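Local coordinates for transposon Tn7 transposition protein tnsA (Escherichia coli, PDB 1T0F), which cuts the 5' DNA strands at the ends of Tn7 as the restriction-enzyme-like endonuclease subunit of the TnsA-TnsB transposase, at residues A[32-37]-A[55-60]; A[44-49]-A[62-67]; A[77-82]-A[118-123]. One frame throughout, in Å; residues are numbered along the deposited sequence.

Interaction 1. Residues A[32-37]-A[55-60]; sequences YIPWLT and TGRVHH
Residues 32-37 form an irregular loop, extended except for a kink at Trp35, that converges on residues 55-60: the CA atoms of Tyr32 and Arg57 are 8.5 Å apart, those of Thr37 and His60 5.5 Å. No hydrogen bond crosses, so side chains carry the contact. It joins the loop between helix 13-21 and strand 48-51 to the second strand of a two-stranded antiparallel hairpin (48-51 and 58-61), which an ST turn leads into: Thr55 OG1 accepts from Arg57 N.

Arg57, bent at chi3 (-68°), sends its guanidinium across the Tyr32 ring edge, with the two planes 63° apart. Tyr32 CD2 lies over one face of the guanidinium, 3.4 Å from Arg57 NH2, and His59 NE2 lies over the opposite face. Held between the two, the group is probably restricted in rotation, while Glu84 of strand 79-87 forms a salt bridge with NH2 and takes a hydrogen bond from the Tyr32 hydroxyl through its backbone O. An alanine here would remove the guanidinium between Tyr32 and His59 and its salt bridge to Glu84, and would probably loosen the packing of Tyr32 against the hairpin.

At the other end, Thr37 touches the His60 ring through CB, 3.6 Å from His60 ND1, with CG2 over one face. The Pro34 and His60 side chains cross at about a right angle, Pro34 CG 4.0 Å from His60 CD2. His60 ND1 is hydrogen-bonded to Val38 N and also lies 3.5 Å from Thr37 CA.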
ATOM      1  N   TYR A  32      -3.917 -12.920  -8.528  1.00 28.77           N
ATOM      2  CA  TYR A  32      -2.710 -12.689  -7.741  1.00 26.00           C
ATOM      3  C   TYR A  32      -2.876 -13.060  -6.274  1.00 24.34           C
ATOM      4  O   TYR A  32      -3.941 -12.862  -5.687  1.00 24.31           O
ATOM      5  CB  TYR A  32      -2.299 -11.212  -7.831  1.00 24.38           C
ATOM      6  CG  TYR A  32      -1.065 -10.862  -7.022  1.00 23.83           C
ATOM      7  CD1 TYR A  32       0.206 -11.262  -7.442  1.00 23.45           C
ATOM      8  CD2 TYR A  32      -1.170 -10.133  -5.836  1.00 24.65           C
ATOM      9  CE1 TYR A  32       1.350 -10.940  -6.701  1.00 23.33           C
ATOM     10  CE2 TYR A  32      -0.033  -9.808  -5.085  1.00 23.97           C
ATOM     11  CZ  TYR A  32       1.219 -10.213  -5.527  1.00 23.69           C
ATOM     12  OH  TYR A  32       2.342  -9.862  -4.806  1.00 22.54           O
ATOM     13  N   ILE A  33      -1.808 -13.598  -5.690  1.00 24.34           N
ATOM     14  CA  ILE A  33      -1.787 -13.947  -4.273  1.00 26.07           C
ATOM     15  C   ILE A  33      -0.515 -13.293  -3.723  1.00 23.24           C
ATOM     16  O   ILE A  33       0.572 -13.557  -4.210  1.00 25.28           O
ATOM     17  CB  ILE A  33      -1.701 -15.476  -4.055  1.00 28.61           C
ATOM     18  CG1 ILE A  33      -2.921 -16.163  -4.674  1.00 31.17           C
ATOM     19  CG2 ILE A  33      -1.656 -15.778  -2.567  1.00 29.43           C
ATOM     20  CD1 ILE A  33      -2.959 -17.669  -4.444  1.00 34.12           C
ATOM     21  N   PRO A  34      -0.642 -12.417  -2.713  1.00 23.01           N
ATOM     22  CA  PRO A  34       0.543 -11.753  -2.150  1.00 24.28           C
ATOM     23  C   PRO A  34       1.485 -12.712  -1.421  1.00 25.20           C
ATOM     24  O   PRO A  34       1.051 -13.724  -0.876  1.00 25.09           O
ATOM     25  CB  PRO A  34      -0.062 -10.718  -1.210  1.00 23.64           C
ATOM     26  CG  PRO A  34      -1.297 -11.414  -0.717  1.00 25.29           C
ATOM     27  CD  PRO A  34      -1.860 -12.033  -1.982  1.00 22.65           C
ATOM     28  N   TRP A  35       2.773 -12.388  -1.415  1.00 25.83           N
ATOM     29  CA  TRP A  35       3.755 -13.231  -0.737  1.00 26.68           C
ATOM     30  C   TRP A  35       3.509 -13.187   0.771  1.00 27.62           C
ATOM     31  O   TRP A  35       3.532 -14.219   1.439  1.00 28.10           O
ATOM     32  CB  TRP A  35       5.175 -12.764  -1.067  1.00 26.13           C
ATOM     33  CG  TRP A  35       6.241 -13.530  -0.329  1.00 27.72           C
ATOM     34  CD1 TRP A  35       6.996 -13.085   0.720  1.00 27.97           C
ATOM     35  CD2 TRP A  35       6.647 -14.883  -0.571  1.00 27.74           C
ATOM     36  NE1 TRP A  35       7.853 -14.078   1.147  1.00 27.32           N
ATOM     37  CE2 TRP A  35       7.658 -15.192   0.372  1.00 27.49           C
ATOM     38  CE3 TRP A  35       6.256 -15.865  -1.492  1.00 29.37           C
ATOM     39  CZ2 TRP A  35       8.281 -16.445   0.420  1.00 29.16           C
ATOM     40  CZ3 TRP A  35       6.883 -17.116  -1.443  1.00 30.61           C
ATOM     41  CH2 TRP A  35       7.883 -17.389  -0.493  1.00 29.08           C
ATOM     42  N   LEU A  36       3.260 -11.992   1.300  1.00 27.03           N
ATOM     43  CA  LEU A  36       2.989 -11.815   2.725  1.00 27.74           C
ATOM     44  C   LEU A  36       1.508 -11.529   2.943  1.00 28.45           C
ATOM     45  O   LEU A  36       0.865 -10.893   2.110  1.00 29.36           O
ATOM     46  CB  LEU A  36       3.792 -10.637   3.284  1.00 27.46           C
ATOM     47  CG  LEU A  36       5.313 -10.613   3.111  1.00 28.01           C
ATOM     48  CD1 LEU A  36       5.851  -9.290   3.655  1.00 27.09           C
ATOM     49  CD2 LEU A  36       5.947 -11.799   3.834  1.00 27.00           C
ATOM     50  N   THR A  37       0.977 -11.988   4.073  1.00 27.02           N
ATOM     51  CA  THR A  37      -0.419 -11.766   4.422  1.00 29.87           C
ATOM     52  C   THR A  37      -0.453 -11.007   5.743  1.00 28.97           C
ATOM     53  O   THR A  37       0.583 -10.833   6.385  1.00 29.97           O
ATOM     54  CB  THR A  37      -1.171 -13.100   4.599  1.00 30.91           C
ATOM     55  OG1 THR A  37      -0.709 -13.755   5.789  1.00 33.01           O
ATOM     56  CG2 THR A  37      -0.923 -14.002   3.410  1.00 31.43           C
ATOM     57  N   THR A  55      -9.066  -4.591  -8.616  1.00 23.33           N
ATOM     58  CA  THR A  55      -8.629  -5.977  -8.748  1.00 23.74           C
ATOM     59  C   THR A  55      -9.712  -6.987  -8.401  1.00 23.49           C
ATOM     60  O   THR A  55      -9.631  -8.144  -8.808  1.00 25.75           O
ATOM     61  CB  THR A  55      -7.426  -6.269  -7.834  1.00 23.13           C
ATOM     62  OG1 THR A  55      -7.851  -6.207  -6.468  1.00 23.53           O
ATOM     63  CG2 THR A  55      -6.312  -5.245  -8.063  1.00 24.00           C
ATOM     64  N   GLY A  56     -10.712  -6.555  -7.644  1.00 22.08           N
ATOM     65  CA  GLY A  56     -11.767  -7.462  -7.230  1.00 24.03           C
ATOM     66  C   GLY A  56     -11.317  -8.336  -6.066  1.00 24.93           C
ATOM     67  O   GLY A  56     -12.060  -9.213  -5.625  1.00 23.61           O
ATOM     68  N   ARG A  57     -10.100  -8.093  -5.569  1.00 24.19           N
ATOM     69  CA  ARG A  57      -9.527  -8.858  -4.454  1.00 23.42           C
ATOM     70  C   ARG A  57      -9.576  -8.122  -3.129  1.00 23.44           C
ATOM     71  O   ARG A  57      -9.775  -6.903  -3.079  1.00 21.77           O
ATOM     72  CB  ARG A  57      -8.038  -9.160  -4.685  1.00 23.97           C
ATOM     73  CG  ARG A  57      -7.675 -10.056  -5.849  1.00 24.13           C
ATOM     74  CD  ARG A  57      -6.205 -10.525  -5.738  1.00 22.34           C
ATOM     75  NE  ARG A  57      -5.220  -9.454  -5.921  1.00 23.57           N
ATOM     76  CZ  ARG A  57      -4.525  -8.874  -4.941  1.00 22.05           C
ATOM     77  NH1 ARG A  57      -4.690  -9.248  -3.678  1.00 24.62           N
ATOM     78  NH2 ARG A  57      -3.655  -7.913  -5.229  1.00 24.49           N
ATOM     79  N   VAL A  58      -9.372  -8.882  -2.052  1.00 21.70           N
ATOM     80  CA  VAL A  58      -9.278  -8.305  -0.719  1.00 22.26           C
ATOM     81  C   VAL A  58      -7.759  -8.275  -0.537  1.00 23.67           C
ATOM     82  O   VAL A  58      -7.108  -9.327  -0.501  1.00 22.79           O
ATOM     83  CB  VAL A  58      -9.902  -9.203   0.374  1.00 24.88           C
ATOM     84  CG1 VAL A  58      -9.467  -8.708   1.755  1.00 24.16           C
ATOM     85  CG2 VAL A  58     -11.423  -9.166   0.272  1.00 24.13           C
ATOM     86  N   HIS A  59      -7.193  -7.075  -0.452  1.00 20.13           N
ATOM     87  CA  HIS A  59      -5.751  -6.926  -0.320  1.00 20.32           C
ATOM     88  C   HIS A  59      -5.258  -7.029   1.113  1.00 19.65           C
ATOM     89  O   HIS A  59      -6.007  -6.797   2.059  1.00 20.59           O
ATOM     90  CB  HIS A  59      -5.308  -5.584  -0.905  1.00 20.19           C
ATOM     91  CG  HIS A  59      -5.549  -5.460  -2.376  1.00 20.34           C
ATOM     92  ND1 HIS A  59      -4.526  -5.429  -3.300  1.00 20.02           N
ATOM     93  CD2 HIS A  59      -6.700  -5.381  -3.085  1.00 19.63           C
ATOM     94  CE1 HIS A  59      -5.038  -5.334  -4.516  1.00 20.16           C
ATOM     95  NE2 HIS A  59      -6.355  -5.304  -4.412  1.00 21.48           N
ATOM     96  N   HIS A  60      -3.977  -7.361   1.242  1.00 20.51           N
ATOM     97  CA  HIS A  60      -3.310  -7.503   2.534  1.00 20.62           C
ATOM     98  C   HIS A  60      -2.293  -6.401   2.725  1.00 19.19           C
ATOM     99  O   HIS A  60      -1.253  -6.395   2.070  1.00 18.36           O
ATOM    100  CB  HIS A  60      -2.584  -8.842   2.602  1.00 22.86           C
ATOM    101  CG  HIS A  60      -3.500 -10.012   2.748  1.00 27.71           C
ATOM    102  ND1 HIS A  60      -3.735 -10.623   3.960  1.00 28.73           N
ATOM    103  CD2 HIS A  60      -4.260 -10.668   1.840  1.00 31.22           C
ATOM    104  CE1 HIS A  60      -4.599 -11.608   3.793  1.00 32.02           C
ATOM    105  NE2 HIS A  60      -4.934 -11.656   2.516  1.00 31.99           N
TER

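Interaction 2. Residues A[44-49]-A[62-67]; sequences SGRSHR and LSDLEL
Asp64 OD1 is the focus of the tightly packed part. It accepts from His48 NE2 over 2.7 Å with a nearly straight N-H...O angle of 165°, through its anti lone pair and close to the imidazole plane. On the syn side Arg46 NE donates to the same oxygen over 3.0 Å, again near the plane of the donor group, as part of a salt bridge. Two strong donors therefore grip one oxygen, and the carboxylate is likely to be held as the anion. Leu67, its CG anti to the backbone N, sets CD2 over the centre of the His48 ring, 3.6 Å from the centroid and 9° off the normal: a CH-pi contact that covers one face, while the bond to Asp64 holds the ring at its edge.

These residues tie strand 48-51 and the loop before it to the first turn of helix 64-75. Ser63 is the N-cap: its OG accepts from Glu66 N. Glu66, an active-site residue, takes a hydrogen bond from Leu62 N on OE1 (2.8 Å), met from above the carboxylate plane, and Gln85 NE2 binds that oxygen too.

Towards the exposed Gly45 the contact is looser. The Arg46 NH2 bonds to both Asp64 oxygens are weak, consistent with the 64° between the guanidinium and carboxylate planes; Arg46 NH1 reaches Tyr183 O. The backbones meet there in a CA-H...O contact, with Ser63 CA 3.1 Å from Arg46 O.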
ATOM      1  N   SER A  44       4.773  -4.566  15.800  1.00 55.85           N
ATOM      2  CA  SER A  44       4.864  -3.125  16.015  1.00 56.57           C
ATOM      3  C   SER A  44       3.875  -2.336  15.166  1.00 56.54           C
ATOM      4  O   SER A  44       3.916  -1.104  15.155  1.00 57.92           O
ATOM      5  CB  SER A  44       6.276  -2.627  15.697  1.00 58.18           C
ATOM      6  OG  SER A  44       6.477  -2.537  14.293  1.00 57.59           O
ATOM      7  N   GLY A  45       2.992  -3.030  14.454  1.00 54.02           N
ATOM      8  CA  GLY A  45       2.042  -2.321  13.616  1.00 51.06           C
ATOM      9  C   GLY A  45       0.639  -2.891  13.535  1.00 47.43           C
ATOM     10  O   GLY A  45       0.292  -3.839  14.240  1.00 48.08           O
ATOM     11  N   ARG A  46      -0.169  -2.296  12.664  1.00 43.82           N
ATOM     12  CA  ARG A  46      -1.551  -2.716  12.469  1.00 39.67           C
ATOM     13  C   ARG A  46      -1.771  -3.157  11.028  1.00 36.82           C
ATOM     14  O   ARG A  46      -1.268  -2.533  10.097  1.00 36.03           O
ATOM     15  CB  ARG A  46      -2.503  -1.566  12.814  1.00 39.79           C
ATOM     16  CG  ARG A  46      -3.972  -1.888  12.581  1.00 40.91           C
ATOM     17  CD  ARG A  46      -4.906  -0.826  13.163  1.00 42.41           C
ATOM     18  NE  ARG A  46      -4.729   0.489  12.555  1.00 43.53           N
ATOM     19  CZ  ARG A  46      -5.619   1.476  12.643  1.00 44.86           C
ATOM     20  NH1 ARG A  46      -6.749   1.294  13.315  1.00 43.58           N
ATOM     21  NH2 ARG A  46      -5.385   2.643  12.054  1.00 45.09           N
ATOM     22  N   SER A  47      -2.530  -4.232  10.847  1.00 32.98           N
ATOM     23  CA  SER A  47      -2.799  -4.743   9.509  1.00 30.38           C
ATOM     24  C   SER A  47      -4.201  -4.360   9.054  1.00 27.81           C
ATOM     25  O   SER A  47      -5.060  -4.007   9.864  1.00 26.15           O
ATOM     26  CB  SER A  47      -2.659  -6.261   9.480  1.00 31.24           C
ATOM     27  OG  SER A  47      -3.681  -6.862  10.249  1.00 31.41           O
ATOM     28  N   HIS A  48      -4.420  -4.440   7.749  1.00 26.30           N
ATOM     29  CA  HIS A  48      -5.703  -4.098   7.157  1.00 24.69           C
ATOM     30  C   HIS A  48      -5.989  -5.031   5.991  1.00 23.67           C
ATOM     31  O   HIS A  48      -5.096  -5.369   5.210  1.00 23.59           O
ATOM     32  CB  HIS A  48      -5.680  -2.662   6.614  1.00 24.43           C
ATOM     33  CG  HIS A  48      -5.341  -1.623   7.636  1.00 23.45           C
ATOM     34  ND1 HIS A  48      -6.267  -1.121   8.524  1.00 23.90           N
ATOM     35  CD2 HIS A  48      -4.175  -0.985   7.904  1.00 24.33           C
ATOM     36  CE1 HIS A  48      -5.686  -0.216   9.295  1.00 25.17           C
ATOM     37  NE2 HIS A  48      -4.418  -0.116   8.940  1.00 23.69           N
ATOM     38  N   ARG A  49      -7.245  -5.440   5.885  1.00 23.94           N
ATOM     39  CA  ARG A  49      -7.705  -6.282   4.795  1.00 24.44           C
ATOM     40  C   ARG A  49      -8.711  -5.375   4.109  1.00 24.09           C
ATOM     41  O   ARG A  49      -9.693  -4.949   4.722  1.00 23.55           O
ATOM     42  CB  ARG A  49      -8.379  -7.539   5.341  1.00 26.60           C
ATOM     43  CG  ARG A  49      -7.385  -8.561   5.872  1.00 33.95           C
ATOM     44  CD  ARG A  49      -6.809  -9.374   4.735  1.00 40.52           C
ATOM     45  NE  ARG A  49      -7.443 -10.689   4.646  1.00 49.20           N
ATOM     46  CZ  ARG A  49      -7.672 -11.343   3.510  1.00 51.75           C
ATOM     47  NH1 ARG A  49      -7.328 -10.804   2.347  1.00 53.80           N
ATOM     48  NH2 ARG A  49      -8.232 -12.545   3.538  1.00 53.95           N
ATOM     49  N   LEU A  62       0.110  -4.419   5.532  1.00 21.52           N
ATOM     50  CA  LEU A  62       0.720  -4.638   6.840  1.00 22.89           C
ATOM     51  C   LEU A  62       1.051  -3.432   7.728  1.00 24.44           C
ATOM     52  O   LEU A  62       1.769  -3.577   8.718  1.00 25.54           O
ATOM     53  CB  LEU A  62       1.966  -5.514   6.660  1.00 23.69           C
ATOM     54  CG  LEU A  62       1.687  -7.010   6.448  1.00 24.22           C
ATOM     55  CD1 LEU A  62       0.685  -7.233   5.318  1.00 26.88           C
ATOM     56  CD2 LEU A  62       2.998  -7.719   6.147  1.00 26.90           C
ATOM     57  N   SER A  63       0.525  -2.256   7.391  1.00 22.39           N
ATOM     58  CA  SER A  63       0.746  -1.057   8.200  1.00 22.90           C
ATOM     59  C   SER A  63      -0.222   0.035   7.760  1.00 23.76           C
ATOM     60  O   SER A  63      -0.807  -0.056   6.680  1.00 21.76           O
ATOM     61  CB  SER A  63       2.181  -0.544   8.042  1.00 24.94           C
ATOM     62  OG  SER A  63       2.380   0.068   6.778  1.00 23.65           O
ATOM     63  N   ASP A  64      -0.387   1.059   8.597  1.00 23.62           N
ATOM     64  CA  ASP A  64      -1.265   2.174   8.265  1.00 24.98           C
ATOM     65  C   ASP A  64      -0.672   2.920   7.073  1.00 23.73           C
ATOM     66  O   ASP A  64      -1.402   3.496   6.264  1.00 22.61           O
ATOM     67  CB  ASP A  64      -1.406   3.144   9.443  1.00 29.37           C
ATOM     68  CG  ASP A  64      -2.188   2.554  10.608  1.00 33.16           C
ATOM     69  OD1 ASP A  64      -2.799   1.476  10.453  1.00 34.14           O
ATOM     70  OD2 ASP A  64      -2.199   3.184  11.685  1.00 35.50           O
ATOM     71  N   LEU A  65       0.652   2.910   6.965  1.00 22.12           N
ATOM     72  CA  LEU A  65       1.310   3.585   5.855  1.00 22.27           C
ATOM     73  C   LEU A  65       1.000   2.880   4.538  1.00 21.70           C
ATOM     74  O   LEU A  65       0.779   3.530   3.514  1.00 18.08           O
ATOM     75  CB  LEU A  65       2.821   3.639   6.076  1.00 23.79           C
ATOM     76  CG  LEU A  65       3.603   4.437   5.035  1.00 27.21           C
ATOM     77  CD1 LEU A  65       2.871   5.724   4.688  1.00 30.05           C
ATOM     78  CD2 LEU A  65       5.014   4.731   5.585  1.00 29.90           C
ATOM     79  N   GLU A  66       0.996   1.547   4.564  1.00 19.52           N
ATOM     80  CA  GLU A  66       0.678   0.774   3.365  1.00 19.93           C
ATOM     81  C   GLU A  66      -0.778   1.019   2.992  1.00 18.15           C
ATOM     82  O   GLU A  66      -1.124   1.082   1.810  1.00 19.45           O
ATOM     83  CB  GLU A  66       0.919  -0.719   3.606  1.00 19.74           C
ATOM     84  CG  GLU A  66       2.376  -1.133   3.403  1.00 22.51           C
ATOM     85  CD  GLU A  66       2.630  -2.596   3.750  1.00 27.05           C
ATOM     86  OE1 GLU A  66       1.724  -3.428   3.517  1.00 24.49           O
ATOM     87  OE2 GLU A  66       3.742  -2.909   4.239  1.00 27.03           O
ATOM     88  N   LEU A  67      -1.633   1.147   4.003  1.00 17.89           N
ATOM     89  CA  LEU A  67      -3.047   1.433   3.763  1.00 19.66           C
ATOM     90  C   LEU A  67      -3.171   2.775   3.034  1.00 20.43           C
ATOM     91  O   LEU A  67      -3.929   2.904   2.066  1.00 18.62           O
ATOM     92  CB  LEU A  67      -3.815   1.507   5.090  1.00 21.06           C
ATOM     93  CG  LEU A  67      -5.273   1.986   5.030  1.00 21.61           C
ATOM     94  CD1 LEU A  67      -6.113   0.998   4.225  1.00 21.88           C
ATOM     95  CD2 LEU A  67      -5.820   2.126   6.451  1.00 21.38           C
TER

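Interaction 3. Residues A[77-82]-A[118-123]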
ATOM      1  N   SER A  77      -7.488   6.818 -11.532  1.00 24.62           N
ATOM      2  CA  SER A  77      -8.228   6.166 -12.612  1.00 25.55           C
ATOM      3  C   SER A  77      -7.383   5.277 -13.529  1.00 24.77           C
ATOM      4  O   SER A  77      -7.863   4.255 -14.008  1.00 27.51           O
ATOM      5  CB  SER A  77      -8.969   7.209 -13.460  1.00 26.86           C
ATOM      6  OG  SER A  77      -8.067   8.017 -14.191  1.00 27.78           O
ATOM      7  N   SER A  78      -6.128   5.649 -13.754  1.00 25.03           N
ATOM      8  CA  SER A  78      -5.251   4.888 -14.646  1.00 26.51           C
ATOM      9  C   SER A  78      -4.691   3.568 -14.104  1.00 26.18           C
ATOM     10  O   SER A  78      -4.215   2.738 -14.875  1.00 24.76           O
ATOM     11  CB  SER A  78      -4.080   5.762 -15.090  1.00 27.72           C
ATOM     12  OG  SER A  78      -3.251   6.074 -13.985  1.00 32.46           O
ATOM     13  N   VAL A  79      -4.730   3.374 -12.791  1.00 25.12           N
ATOM     14  CA  VAL A  79      -4.210   2.130 -12.223  1.00 24.15           C
ATOM     15  C   VAL A  79      -5.051   0.944 -12.670  1.00 23.87           C
ATOM     16  O   VAL A  79      -6.283   0.940 -12.535  1.00 25.13           O
ATOM     17  CB  VAL A  79      -4.160   2.198 -10.679  1.00 22.46           C
ATOM     18  CG1 VAL A  79      -3.842   0.827 -10.087  1.00 20.41           C
ATOM     19  CG2 VAL A  79      -3.095   3.200 -10.257  1.00 23.22           C
ATOM     20  N   LEU A  80      -4.377  -0.062 -13.219  1.00 22.85           N
ATOM     21  CA  LEU A  80      -5.040  -1.266 -13.708  1.00 22.84           C
ATOM     22  C   LEU A  80      -4.935  -2.418 -12.711  1.00 23.24           C
ATOM     23  O   LEU A  80      -5.905  -3.148 -12.483  1.00 21.81           O
ATOM     24  CB  LEU A  80      -4.419  -1.693 -15.037  1.00 23.69           C
ATOM     25  CG  LEU A  80      -5.018  -2.913 -15.735  1.00 28.47           C
ATOM     26  CD1 LEU A  80      -6.473  -2.643 -16.117  1.00 28.68           C
ATOM     27  CD2 LEU A  80      -4.194  -3.224 -16.975  1.00 31.85           C
ATOM     28  N   ASP A  81      -3.753  -2.589 -12.128  1.00 22.55           N
ATOM     29  CA  ASP A  81      -3.545  -3.663 -11.162  1.00 21.31           C
ATOM     30  C   ASP A  81      -2.643  -3.184 -10.031  1.00 21.24           C
ATOM     31  O   ASP A  81      -1.803  -2.304 -10.219  1.00 21.02           O
ATOM     32  CB  ASP A  81      -2.914  -4.883 -11.849  1.00 22.97           C
ATOM     33  CG  ASP A  81      -2.997  -6.153 -10.997  1.00 27.36           C
ATOM     34  OD1 ASP A  81      -3.674  -6.136  -9.943  1.00 25.73           O
ATOM     35  OD2 ASP A  81      -2.394  -7.179 -11.392  1.00 29.48           O
ATOM     36  N   ILE A  82      -2.856  -3.753  -8.852  1.00 18.42           N
ATOM     37  CA  ILE A  82      -2.063  -3.432  -7.671  1.00 19.60           C
ATOM     38  C   ILE A  82      -1.689  -4.780  -7.071  1.00 18.94           C
ATOM     39  O   ILE A  82      -2.562  -5.522  -6.621  1.00 19.62           O
ATOM     40  CB  ILE A  82      -2.876  -2.636  -6.629  1.00 19.06           C
ATOM     41  CG1 ILE A  82      -3.225  -1.248  -7.183  1.00 19.66           C
ATOM     42  CG2 ILE A  82      -2.068  -2.497  -5.329  1.00 19.94           C
ATOM     43  CD1 ILE A  82      -4.223  -0.478  -6.316  1.00 22.70           C
ATOM     44  N   PHE A 118       4.469  -2.734  -3.155  1.00 16.01           N
ATOM     45  CA  PHE A 118       3.483  -2.643  -4.240  1.00 18.73           C
ATOM     46  C   PHE A 118       4.122  -2.650  -5.619  1.00 16.22           C
ATOM     47  O   PHE A 118       5.097  -1.937  -5.864  1.00 18.71           O
ATOM     48  CB  PHE A 118       2.663  -1.342  -4.158  1.00 17.43           C
ATOM     49  CG  PHE A 118       1.882  -1.169  -2.890  1.00 19.43           C
ATOM     50  CD1 PHE A 118       0.627  -1.754  -2.736  1.00 18.52           C
ATOM     51  CD2 PHE A 118       2.383  -0.373  -1.859  1.00 18.23           C
ATOM     52  CE1 PHE A 118      -0.123  -1.544  -1.572  1.00 19.10           C
ATOM     53  CE2 PHE A 118       1.645  -0.154  -0.694  1.00 17.48           C
ATOM     54  CZ  PHE A 118       0.387  -0.739  -0.548  1.00 19.43           C
ATOM     55  N   LEU A 119       3.575  -3.456  -6.521  1.00 16.01           N
ATOM     56  CA  LEU A 119       4.031  -3.473  -7.908  1.00 16.88           C
ATOM     57  C   LEU A 119       2.757  -3.007  -8.606  1.00 18.10           C
ATOM     58  O   LEU A 119       1.715  -3.656  -8.508  1.00 17.32           O
ATOM     59  CB  LEU A 119       4.419  -4.878  -8.378  1.00 17.92           C
ATOM     60  CG  LEU A 119       4.743  -4.931  -9.877  1.00 17.19           C
ATOM     61  CD1 LEU A 119       5.905  -4.006 -10.205  1.00 20.10           C
ATOM     62  CD2 LEU A 119       5.084  -6.363 -10.284  1.00 20.51           C
ATOM     63  N   VAL A 120       2.841  -1.881  -9.301  1.00 19.81           N
ATOM     64  CA  VAL A 120       1.657  -1.285  -9.914  1.00 19.33           C
ATOM     65  C   VAL A 120       1.700  -1.260 -11.428  1.00 19.12           C
ATOM     66  O   VAL A 120       2.739  -0.962 -12.020  1.00 17.82           O
ATOM     67  CB  VAL A 120       1.483   0.177  -9.391  1.00 19.19           C
ATOM     68  CG1 VAL A 120       0.160   0.788  -9.891  1.00 18.22           C
ATOM     69  CG2 VAL A 120       1.530   0.186  -7.859  1.00 18.61           C
ATOM     70  N   ASP A 121       0.561  -1.589 -12.039  1.00 19.09           N
ATOM     71  CA  ASP A 121       0.411  -1.572 -13.492  1.00 20.23           C
ATOM     72  C   ASP A 121      -0.627  -0.496 -13.827  1.00 20.31           C
ATOM     73  O   ASP A 121      -1.676  -0.432 -13.199  1.00 20.93           O
ATOM     74  CB  ASP A 121      -0.087  -2.927 -14.002  1.00 23.97           C
ATOM     75  CG  ASP A 121       0.979  -4.007 -13.931  1.00 28.49           C
ATOM     76  OD1 ASP A 121       1.983  -3.897 -14.661  1.00 32.70           O
ATOM     77  OD2 ASP A 121       0.811  -4.960 -13.146  1.00 34.39           O
ATOM     78  N   CYS A 122      -0.333   0.344 -14.811  1.00 22.77           N
ATOM     79  CA  CYS A 122      -1.261   1.403 -15.207  1.00 23.79           C
ATOM     80  C   CYS A 122      -1.646   1.240 -16.678  1.00 25.71           C
ATOM     81  O   CYS A 122      -0.865   0.715 -17.477  1.00 25.81           O
ATOM     82  CB  CYS A 122      -0.626   2.777 -14.983  1.00 24.84           C
ATOM     83  SG  CYS A 122      -0.174   3.118 -13.253  1.00 27.12           S
ATOM     84  N   LYS A 123      -2.847   1.692 -17.023  1.00 27.12           N
ATOM     85  CA  LYS A 123      -3.361   1.585 -18.389  1.00 30.42           C
ATOM     86  C   LYS A 123      -2.676   2.542 -19.345  1.00 29.63           C
ATOM     87  O   LYS A 123      -2.476   2.229 -20.520  1.00 31.41           O
ATOM     88  CB  LYS A 123      -4.867   1.850 -18.408  1.00 31.63           C
ATOM     89  CG  LYS A 123      -5.678   0.792 -17.688  1.00 37.39           C
ATOM     90  CD  LYS A 123      -7.164   1.103 -17.715  1.00 38.94           C
ATOM     91  CE  LYS A 123      -7.477   2.400 -16.989  1.00 40.83           C
ATOM     92  NZ  LYS A 123      -8.950   2.634 -16.905  1.00 42.75           N
TER
HETATM   93  O   HOH W   1      -0.856  -7.115 -13.476  1.00 27.43           O
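Strand 118-122 pairs antiparallel with strand 79-82, their axes 4.4 Å apart at closest approach and 156° apart in direction. A classic beta bulge interrupts the pairing, and both strands belong to the mixed sheet of the PDDEXK-type nuclease domain. At Phe118, CG lies anti to the carbonyl carbon and the side chain runs alongside that of Ile82, with CD1 3.8 Å from Ile82 CG2. Leu119 leans instead on Arg83 and Phe86, farther along the partner strand. Val120 forms a non-hydrogen-bonded pair with Ile82; both side chains point to the face covered by Leu73 of helix 64-75, and Val120 CG1 meets Val79 CG1, the two side chains crossing at about a right angle.

Asp121 faces the bulge made by Leu80 and Asp81. Its N donates to Asp81 O with an almost straight angle of 176°, and its O accepts from two successive amides, Leu80 N at 2.7 Å and Asp81 N at 3.2 Å. The first lies in the carbonyl plane, the second above it. On the sheet face opposite Val120, the carboxylates of Asp81 and Asp121 approach to 4.3 Å between their OD2 atoms, a repulsion probably eased by a water that donates to both and by Arg83, which forms a salt bridge with Asp121; Asp81 OD2 also accepts from Gly29 N.

Cys122 is the non-hydrogen-bonded partner of Val79, its SG packing against Val79 CG2. Lys123, past the strand, lays its CG on Leu80 CB, and its backbone N donates to Ser78 O over 2.8 Å at 169°.

Interactions 1 and 2 share the hairpin of strands 48-51 and 58-61; their centres are 14 Å apart, and Thr37 O meets Leu62 CD1 at 3.8 Å. Interaction 3, on the central sheet, meets interaction 1 where Arg57 NH2 lies 3.0 Å from Ile82 O, and interaction 2 where Phe118 CZ lies 3.3 Å from Glu66 O. Interaction 2 holds active-site Glu66, while interactions 1 and 3 approach the metal site at one end each. The Ser63 side chain is about 6 Å from a bound magnesium ion. The side chain of Leu36 is about 8 Å from a bound magnesium ion, and so is the side chain of Phe118, which directly follows the metal-binding Asp117 in the chain.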